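Local coordinates for protein cytochrome c, putative (Shewanella oneidensis, PDB 1SP3) that carries eight c-type hemes and probably acts as a respiratory oxidoreductase that reduces tetrathionate, at residues 7-12 against 124-129; 67-72 against 347-352. One frame throughout, in Å; residues are numbered along the deposited sequence.

Contact 1. Residues 7-12 against 124-129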
loop_
_atom_site.group_PDB
_atom_site.type_symbol
_atom_site.label_atom_id
_atom_site.label_comp_id
_atom_site.label_asym_id
_atom_site.label_seq_id
_atom_site.Cartn_x
_atom_site.Cartn_y
_atom_site.Cartn_z
ATOM N N VAL A 7 -33.346 -6.008 14.415
ATOM C CA VAL A 7 -33.693 -4.711 13.802
ATOM C C VAL A 7 -33.373 -4.548 12.285
ATOM O O VAL A 7 -33.775 -3.555 11.656
ATOM C CB VAL A 7 -33.177 -3.507 14.635
ATOM C CG1 VAL A 7 -33.573 -2.225 13.962
ATOM C CG2 VAL A 7 -33.794 -3.488 16.058
ATOM N N LEU A 8 -32.662 -5.516 11.712
ATOM C CA LEU A 8 -32.103 -5.313 10.382
ATOM C C LEU A 8 -32.681 -6.337 9.432
ATOM O O LEU A 8 -31.933 -6.905 8.633
ATOM C CB LEU A 8 -30.563 -5.429 10.390
ATOM C CG LEU A 8 -29.800 -4.384 11.193
ATOM C CD1 LEU A 8 -28.367 -4.815 11.487
ATOM C CD2 LEU A 8 -29.860 -2.976 10.576
ATOM N N LYS A 9 -33.992 -6.585 9.500
ATOM C CA LYS A 9 -34.568 -7.577 8.566
ATOM C C LYS A 9 -34.656 -7.081 7.079
ATOM O O LYS A 9 -34.701 -7.906 6.154
ATOM C CB LYS A 9 -35.878 -8.207 9.105
ATOM C CG LYS A 9 -35.673 -9.287 10.291
ATOM C CD LYS A 9 -35.634 -10.812 9.766
ATOM C CE LYS A 9 -34.818 -11.863 10.641
ATOM N NZ LYS A 9 -34.536 -13.219 9.963
ATOM N N GLY A 10 -34.589 -5.758 6.869
ATOM C CA GLY A 10 -34.637 -5.166 5.529
ATOM C C GLY A 10 -35.982 -5.454 4.875
ATOM O O GLY A 10 -36.982 -5.094 5.497
ATOM N N PRO A 11 -36.061 -6.062 3.666
ATOM C CA PRO A 11 -35.148 -5.942 2.506
ATOM C C PRO A 11 -34.253 -4.707 2.314
ATOM O O PRO A 11 -34.694 -3.592 2.529
ATOM C CB PRO A 11 -36.129 -6.035 1.325
ATOM C CG PRO A 11 -37.240 -6.975 1.882
ATOM C CD PRO A 11 -37.048 -7.131 3.398
ATOM N N PHE A 12 -33.014 -4.924 1.868
ATOM C CA PHE A 12 -32.095 -3.815 1.502
ATOM C C PHE A 12 -31.690 -4.059 0.055
ATOM O O PHE A 12 -31.316 -5.184 -0.301
ATOM C CB PHE A 12 -30.814 -3.814 2.380
ATOM C CG PHE A 12 -31.074 -3.684 3.854
ATOM C CD1 PHE A 12 -30.792 -4.740 4.727
ATOM C CD2 PHE A 12 -31.615 -2.521 4.370
ATOM C CE1 PHE A 12 -31.048 -4.614 6.127
ATOM C CE2 PHE A 12 -31.853 -2.395 5.738
ATOM C CZ PHE A 12 -31.578 -3.445 6.614
ATOM N N LEU A 124 -28.055 -8.732 1.564
ATOM C CA LEU A 124 -27.679 -7.624 2.430
ATOM C C LEU A 124 -28.235 -7.706 3.848
ATOM O O LEU A 124 -27.520 -7.447 4.811
ATOM C CB LEU A 124 -28.009 -6.273 1.797
ATOM C CG LEU A 124 -27.174 -5.935 0.541
ATOM C CD1 LEU A 124 -27.692 -4.629 -0.024
ATOM C CD2 LEU A 124 -25.662 -5.813 0.808
ATOM N N ALA A 125 -29.522 -8.011 3.984
ATOM C CA ALA A 125 -30.127 -8.083 5.301
ATOM C C ALA A 125 -29.369 -9.025 6.209
ATOM O O ALA A 125 -28.974 -8.649 7.329
ATOM C CB ALA A 125 -31.656 -8.451 5.196
ATOM N N LYS A 126 -29.075 -10.198 5.675
ATOM C CA LYS A 126 -28.347 -11.268 6.380
ATOM C C LYS A 126 -26.934 -10.866 6.770
ATOM O O LYS A 126 -26.522 -11.068 7.923
ATOM C CB LYS A 126 -28.309 -12.547 5.558
ATOM C CG LYS A 126 -27.943 -13.797 6.341
ATOM C CD LYS A 126 -29.028 -14.136 7.439
ATOM C CE LYS A 126 -30.547 -14.076 6.953
ATOM N NZ LYS A 126 -31.405 -15.233 7.437
ATOM N N ILE A 127 -26.218 -10.241 5.841
ATOM C CA ILE A 127 -24.911 -9.670 6.168
ATOM C C ILE A 127 -25.050 -8.666 7.330
ATOM O O ILE A 127 -24.294 -8.758 8.303
ATOM C CB ILE A 127 -24.305 -9.026 4.935
ATOM C CG1 ILE A 127 -23.955 -10.147 3.907
ATOM C CG2 ILE A 127 -23.125 -8.046 5.313
ATOM C CD1 ILE A 127 -23.543 -9.699 2.516
ATOM N N ALA A 128 -25.983 -7.714 7.220
ATOM C CA ALA A 128 -26.173 -6.683 8.250
ATOM C C ALA A 128 -26.469 -7.274 9.613
ATOM O O ALA A 128 -25.981 -6.760 10.584
ATOM C CB ALA A 128 -27.308 -5.777 7.907
ATOM N N GLN A 129 -27.291 -8.333 9.681
ATOM C CA GLN A 129 -27.660 -8.940 10.953
ATOM C C GLN A 129 -26.489 -9.620 11.625
ATOM O O GLN A 129 -26.420 -9.690 12.887
ATOM C CB GLN A 129 -28.755 -9.969 10.740
ATOM C CG GLN A 129 -30.104 -9.345 10.441
ATOM C CD GLN A 129 -31.049 -10.344 9.832
ATOM O OE1 GLN A 129 -31.736 -10.018 8.867
ATOM N NE2 GLN A 129 -31.085 -11.574 10.388
HETATM O O HOH W 1 -30.413 -7.651 -0.640
HETATM O O HOH W 2 -31.826 -7.319 1.712
#
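Phe-12 meets the first turn of helix 124-129 with one rim of its ring: CD1 lies 3.5 Å from Ala-125 CA, near the ring plane, and Ala-125 N also lies at that edge, in plane. The small alanine lets an aromatic rim come this close to helix backbone. Phe-12 CB packs on Leu-124 CB at 3.8 Å, while one ring face carries Gly-10 CA of its own loop, 3.6 Å above the centre. Glycine suits that spot, because a CB there would run into Phe-12 CD1 and phi is positive. Further along, Leu-8 directs CD1 at the backbone of Ala-128, 3.2 Å from Ala-128 O. The same Leu-8 CD1 lies 3.9 Å from Ala-128 CB. On the outer side Lys-9 and Gln-129 cross obliquely, and Lys-9 NZ comes within 4.5 Å of Lys-126 NZ, a pair of like charges on exposed side chains. Water bridges the polar backbone at the helix start: one molecule donates to Phe-12 O at 2.6 Å, and another accepts from Phe-12 N at 2.7 Å, each with a weak bond from Leu-124 N or Ala-125 N respectively. Leu-8 and Ala-128 also line a heme c pocket. Helix 15-34 packs against both segments, Gln-21 touching Leu-8 and Phe-12, and Val-18 touching Phe-12 and Leu-124.

Contact 2. Residues 67-72 against 347-352. With HEC (heme c), chain D.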
loop_
_atom_site.group_PDB
_atom_site.type_symbol
_atom_site.label_atom_id
_atom_site.label_comp_id
_atom_site.label_asym_id
_atom_site.label_seq_id
_atom_site.Cartn_x
_atom_site.Cartn_y
_atom_site.Cartn_z
ATOM N N ILE A 67 -5.699 7.493 -9.213
ATOM C CA ILE A 67 -7.149 7.346 -9.101
ATOM C C ILE A 67 -8.056 8.166 -10.022
ATOM O O ILE A 67 -9.136 7.659 -10.423
ATOM C CB ILE A 67 -7.466 7.559 -7.595
ATOM C CG1 ILE A 67 -7.825 6.236 -7.054
ATOM C CG2 ILE A 67 -8.346 8.791 -7.194
ATOM C CD1 ILE A 67 -6.635 5.646 -6.432
ATOM N N SER A 68 -7.678 9.425 -10.325
ATOM C CA SER A 68 -8.576 10.339 -11.069
ATOM C C SER A 68 -8.841 9.856 -12.465
ATOM O O SER A 68 -7.915 9.372 -13.160
ATOM C CB SER A 68 -8.080 11.759 -11.094
ATOM O OG SER A 68 -6.760 11.765 -11.572
ATOM N N SER A 69 -10.140 9.926 -12.818
ATOM C CA SER A 69 -10.719 9.420 -14.036
ATOM C C SER A 69 -10.862 7.903 -14.013
ATOM O O SER A 69 -11.467 7.321 -14.928
ATOM C CB SER A 69 -9.936 9.949 -15.271
ATOM O OG SER A 69 -8.679 9.304 -15.352
ATOM N N ASN A 70 -10.326 7.240 -12.979
ATOM C CA ASN A 70 -10.472 5.785 -12.876
ATOM C C ASN A 70 -11.268 5.351 -11.666
ATOM O O ASN A 70 -11.341 4.134 -11.420
ATOM C CB ASN A 70 -9.088 5.061 -12.831
ATOM C CG ASN A 70 -8.221 5.517 -13.934
ATOM O OD1 ASN A 70 -8.649 5.399 -15.065
ATOM N ND2 ASN A 70 -7.096 6.232 -13.629
ATOM N N GLU A 71 -11.879 6.314 -10.960
ATOM C CA GLU A 71 -12.415 6.030 -9.649
ATOM C C GLU A 71 -13.272 4.738 -9.517
ATOM O O GLU A 71 -13.113 4.040 -8.512
ATOM C CB GLU A 71 -13.088 7.265 -9.039
ATOM C CG GLU A 71 -12.087 8.382 -8.783
ATOM C CD GLU A 71 -12.072 9.426 -9.918
ATOM O OE1 GLU A 71 -12.141 9.073 -11.119
ATOM O OE2 GLU A 71 -12.012 10.617 -9.595
ATOM N N PRO A 72 -14.196 4.443 -10.450
ATOM C CA PRO A 72 -15.076 3.260 -10.309
ATOM C C PRO A 72 -14.388 1.913 -10.161
ATOM O O PRO A 72 -14.952 0.987 -9.514
ATOM C CB PRO A 72 -15.922 3.260 -11.608
ATOM C CG PRO A 72 -15.973 4.665 -12.039
ATOM C CD PRO A 72 -14.585 5.273 -11.623
ATOM N N THR A 347 -1.339 11.435 -15.484
ATOM C CA THR A 347 -2.258 10.595 -14.789
ATOM C C THR A 347 -3.288 10.254 -15.821
ATOM O O THR A 347 -4.161 11.071 -16.071
ATOM C CB THR A 347 -2.945 11.372 -13.629
ATOM O OG1 THR A 347 -3.472 12.598 -14.152
ATOM C CG2 THR A 347 -1.923 11.837 -12.567
ATOM N N PRO A 348 -3.191 9.107 -16.466
ATOM C CA PRO A 348 -4.054 8.831 -17.624
ATOM C C PRO A 348 -5.343 8.127 -17.228
ATOM O O PRO A 348 -5.400 7.541 -16.182
ATOM C CB PRO A 348 -3.196 7.910 -18.482
ATOM C CG PRO A 348 -2.518 7.114 -17.471
ATOM C CD PRO A 348 -2.221 8.029 -16.274
ATOM N N LYS A 349 -6.341 8.218 -18.087
ATOM C CA LYS A 349 -7.530 7.452 -17.915
ATOM C C LYS A 349 -7.306 6.032 -18.477
ATOM O O LYS A 349 -7.043 5.866 -19.664
ATOM C CB LYS A 349 -8.732 8.191 -18.604
ATOM C CG LYS A 349 -10.096 7.387 -18.534
ATOM C CD LYS A 349 -11.206 8.309 -19.090
ATOM C CE LYS A 349 -12.597 7.864 -18.730
ATOM N NZ LYS A 349 -12.981 8.222 -17.367
ATOM N N THR A 350 -7.351 5.003 -17.633
ATOM C CA THR A 350 -7.199 3.668 -18.148
ATOM C C THR A 350 -8.540 3.024 -18.153
ATOM O O THR A 350 -8.847 2.249 -19.043
ATOM C CB THR A 350 -6.271 2.811 -17.263
ATOM O OG1 THR A 350 -6.765 2.824 -15.918
ATOM C CG2 THR A 350 -4.784 3.342 -17.237
ATOM N N TYR A 351 -9.354 3.351 -17.165
ATOM C CA TYR A 351 -10.640 2.700 -16.993
ATOM C C TYR A 351 -11.758 3.465 -17.722
ATOM O O TYR A 351 -11.753 4.688 -17.766
ATOM C CB TYR A 351 -11.000 2.614 -15.498
ATOM C CG TYR A 351 -12.347 1.971 -15.303
ATOM C CD1 TYR A 351 -12.488 0.600 -15.523
ATOM C CD2 TYR A 351 -13.501 2.735 -14.996
ATOM C CE1 TYR A 351 -13.729 -0.027 -15.399
ATOM C CE2 TYR A 351 -14.760 2.122 -14.847
ATOM C CZ TYR A 351 -14.856 0.742 -15.047
ATOM O OH TYR A 351 -16.058 0.045 -14.927
ATOM N N GLY A 352 -12.743 2.755 -18.249
ATOM C CA GLY A 352 -13.993 3.395 -18.698
ATOM C C GLY A 352 -13.936 4.010 -20.123
ATOM O O GLY A 352 -12.978 3.776 -20.877
HETATM FE FE HEC D . -5.010 1.257 -4.521
HETATM C CHA HEC D . -2.905 2.650 -2.076
HETATM C CHB HEC D . -3.900 3.613 -6.789
HETATM C CHC HEC D . -7.228 0.109 -6.857
HETATM C CHD HEC D . -6.006 -1.190 -2.394
HETATM N NA HEC D . -3.605 2.855 -4.482
HETATM C C1A HEC D . -2.858 3.254 -3.361
HETATM C C2A HEC D . -2.035 4.390 -3.773
HETATM C C3A HEC D . -2.307 4.676 -5.080
HETATM C C4A HEC D . -3.307 3.699 -5.538
HETATM C CMA HEC D . -1.632 5.843 -5.923
HETATM C CAA HEC D . -0.994 5.130 -2.848
HETATM C CBA HEC D . 0.456 4.712 -3.209
HETATM C CGA HEC D . 0.596 3.165 -3.248
HETATM O O1A HEC D . 0.644 2.605 -4.383
HETATM O O2A HEC D . 0.625 2.397 -2.189
HETATM N NB HEC D . -5.501 1.734 -6.451
HETATM C C1B HEC D . -4.929 2.807 -7.174
HETATM C C2B HEC D . -5.590 2.920 -8.454
HETATM C C3B HEC D . -6.498 1.912 -8.483
HETATM C C4B HEC D . -6.449 1.183 -7.211
HETATM C CMB HEC D . -5.207 3.985 -9.535
HETATM C CAB HEC D . -7.509 1.553 -9.602
HETATM C CBB HEC D . -7.194 1.688 -10.937
HETATM N NC HEC D . -6.410 -0.358 -4.634
HETATM C C1C HEC D . -7.215 -0.627 -5.700
HETATM C C2C HEC D . -8.000 -1.788 -5.391
HETATM C C3C HEC D . -7.641 -2.192 -4.122
HETATM C C4C HEC D . -6.633 -1.257 -3.632
HETATM C CMC HEC D . -9.043 -2.369 -6.394
HETATM C CAC HEC D . -8.195 -3.420 -3.298
HETATM C CBC HEC D . -8.167 -4.741 -3.698
HETATM N ND HEC D . -4.503 0.770 -2.522
HETATM C C1D HEC D . -5.174 -0.233 -1.857
HETATM C C2D HEC D . -4.752 -0.119 -0.440
HETATM C C3D HEC D . -3.791 1.071 -0.317
HETATM C C4D HEC D . -3.696 1.570 -1.672
HETATM C CMD HEC D . -5.203 -1.025 0.706
HETATM C CAD HEC D . -3.023 1.579 0.967
HETATM C CBD HEC D . -1.693 0.818 1.014
HETATM C CGD HEC D . -0.895 1.018 2.323
HETATM O O1D HEC D . -0.176 0.043 2.645
HETATM O O2D HEC D . -0.876 2.076 3.079
HETATM O O HOH W 3 -4.845 8.339 -13.903
#
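A type II beta turn, Ile-67 to Asn-70, leads into helix 71-74 and presents Asn-70 and Ser-69 to the loop 347-352. Asn-70 OD1 accepts the N-H groups of two successive residues: Thr-350 N at 2.9 Å and Tyr-351 N at 3.0 Å, the latter nearly straight (174°). Both donors reach the oxygen from the same face of its amide plane, and Thr-350 OG1 adds a weak bond. The other branch, ND2, gives a weak bond to Pro-348 O but a stronger one to Ala-66 O, so the amide is gripped at both ends. Asn-70 stands at the N-cap position, yet its OD1 serves the 347-352 loop rather than the helix, and it makes no capping bond. The contact lies next to a heme-attachment segment of this multiheme cytochrome: Cys-74, in the helix that follows, is covalently bound to the heme c whose atom C1B lies 3.4 Å from Ile-67 CD1. Lys-349 runs extended past Ser-69, then bends at chi4 (79°) to bring NZ to Ser-69 O at 3.0 Å, in the carbonyl plane on a lone pair. The length of lysine allows this reach while Lys-349 CB passes 3.4 Å from Ser-69 OG. Pro-72, compact and apolar, sets CB 3.6 Å from Tyr-351 CE2. Helix 362-372 touches both segments, with Ala-372 on Ser-69 and Leu-368 on Lys-349.

In the fold
Contact 1 lies far out, about 32 Å from the centre of the chain, and is partly buried; contact 2 is a buried contact about 18 Å from it. Their centres are 33 Å apart and their nearest atoms about 16 Å, so they do not touch, and their segments, which alternate along the sequence, lie on different helices and loops. Contact 1 lends two residues to one heme pocket, contact 2 one to another. The chemistry follows the setting: the outer contact lays a loop on a short helix by apolar packing, with waters between the backbones and lysines at its margin, whereas the inner one joins a turn and the helix start after it to an irregular loop by direct side-chain-to-backbone hydrogen bonds, linking regions of two multiheme cytochrome families.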